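PDB 7AL5: probable hydrolase from Pseudomonas aeruginosa, which probably acts as a hydrolase of the alpha/beta-hydrolase superfamily, though the structure alone does not show its substrate. Local coordinates for the interface of chains A and B. Sequence-based numbering; all coordinates share one arbitrary frame. Chains: chain A/B, Probable hydrolase.

The interface of chains A and B. Residues chain A 5, 7-9; chain B 64-65, 187, 190.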
# COMPACT_ATOMS: atom_id res chain seq x y z
N VAL A 5 -5.57 -29.32 6.27
CA VAL A 5 -4.93 -28.04 5.99
C VAL A 5 -4.01 -27.67 7.14
O VAL A 5 -4.44 -27.52 8.28
CB VAL A 5 -5.97 -26.93 5.76
CG1 VAL A 5 -5.26 -25.60 5.60
CG2 VAL A 5 -6.83 -27.23 4.54
N GLU A 7 -1.13 -25.18 6.67
CA GLU A 7 -0.40 -23.94 6.46
C GLU A 7 -1.29 -23.01 5.66
O GLU A 7 -1.73 -23.38 4.56
CB GLU A 7 0.90 -24.20 5.72
CG GLU A 7 1.76 -23.00 5.63
CD GLU A 7 2.36 -22.61 6.97
OE1 GLU A 7 2.76 -23.50 7.76
OE2 GLU A 7 2.45 -21.40 7.20
N VAL A 8 -1.57 -21.81 6.21
CA VAL A 8 -2.55 -20.91 5.62
C VAL A 8 -2.15 -19.45 5.74
O VAL A 8 -1.29 -19.07 6.53
CB VAL A 8 -3.94 -21.09 6.27
CG1 VAL A 8 -4.38 -22.53 6.16
CG2 VAL A 8 -3.90 -20.69 7.77
N ARG A 9 -2.81 -18.62 4.91
CA ARG A 9 -2.89 -17.19 5.11
C ARG A 9 -4.16 -16.84 5.88
O ARG A 9 -5.18 -17.53 5.80
CB ARG A 9 -2.92 -16.45 3.79
CG ARG A 9 -1.93 -16.96 2.76
CD ARG A 9 -0.50 -16.66 3.17
NE ARG A 9 -0.15 -15.24 3.22
CZ ARG A 9 1.07 -14.81 3.57
NH1 ARG A 9 2.02 -15.69 3.89
NH2 ARG A 9 1.37 -13.51 3.58
N GLY B 64 -2.32 -19.06 -4.15
CA GLY B 64 -1.57 -19.77 -3.12
C GLY B 64 -1.29 -18.92 -1.90
O GLY B 64 -2.20 -18.33 -1.28
N HIS B 65 -0.02 -18.85 -1.52
CA HIS B 65 0.37 -18.02 -0.39
C HIS B 65 1.08 -16.74 -0.82
O HIS B 65 1.64 -16.06 0.04
CB HIS B 65 1.23 -18.82 0.59
CG HIS B 65 0.48 -19.93 1.24
ND1 HIS B 65 1.09 -20.96 1.93
CD2 HIS B 65 -0.85 -20.21 1.26
CE1 HIS B 65 0.17 -21.81 2.36
NE2 HIS B 65 -1.02 -21.38 1.97
N GLN B 187 -4.60 -27.65 -0.01
CA GLN B 187 -3.76 -27.39 1.15
C GLN B 187 -3.04 -26.07 1.02
O GLN B 187 -2.77 -25.41 2.03
CB GLN B 187 -2.74 -28.50 1.33
CG GLN B 187 -3.36 -29.85 1.44
CD GLN B 187 -2.41 -30.87 2.01
OE1 GLN B 187 -1.70 -31.57 1.26
NE2 GLN B 187 -2.37 -30.96 3.34
N LEU B 190 -6.45 -22.85 0.28
CA LEU B 190 -7.54 -22.48 1.17
C LEU B 190 -7.05 -21.65 2.35
O LEU B 190 -5.91 -21.77 2.81
CB LEU B 190 -8.30 -23.70 1.71
CG LEU B 190 -9.03 -24.65 0.74
CD1 LEU B 190 -9.41 -25.90 1.52
CD2 LEU B 190 -10.24 -24.05 0.06
O HOH W 1 -4.26 -19.69 2.85
O HOH W 2 -3.65 -22.69 2.15
O HOH W 3 -1.74 -26.90 4.06
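The imidazole of B:His65 packs against strand 7-11 of chain A. A:Glu7 and A:Arg9 both come from the same face of the ring, A:Glu7 near CE1 and A:Arg9 over CD2 and the CG end. The nearest approach is the backbone O of A:Glu7 to CE1 of B:His65, 3.3 Å. CE1 also comes within 3.8 Å of CG of A:Glu7. CD2 packs at 3.7 Å against CG of A:Arg9. The A:Arg9 chain bends at chi2 (-69°) and again at chi3, which carries it alongside B:His65. Its guanidinium then lies with one face over the backbone O of B:His65, offset toward the rim, and its plane is turned 30° from the ring. The A:Glu7 carboxylate is turned 65° from the ring, and its OE2 stays 5.5 Å from ND1 of B:His65. A:Val5 and B:Leu190 add a looser apolar contact, their side chains crossing at about a right angle.

Water bridges the backbone polar groups and NE2 of B:His65. Water 2 sits in plane at the edge of the imidazole and takes a nearly straight hydrogen bond from NE2 of B:His65 (3.0 Å). The carbonyls of A:Glu7, B:Gln187 and B:Leu190 hold water 2 in place, and its bond to NE2 should help fix the ring's rotation. Water 1 links N of A:Arg9 (2.7 Å) to O of B:Leu190 and contacts water 2. Water 3 joins N of A:Glu7 to O of B:Gln187 (2.7 Å).

The chain A side is the start of strand 7-11 with the loop before it. Chain B supplies a loop at B:His65, helix 179-189 near its end, and the start of strand 190-192. The patch is one part of a two-fold symmetric, possibly biological, interface between copies of the alpha/beta-hydrolase fold.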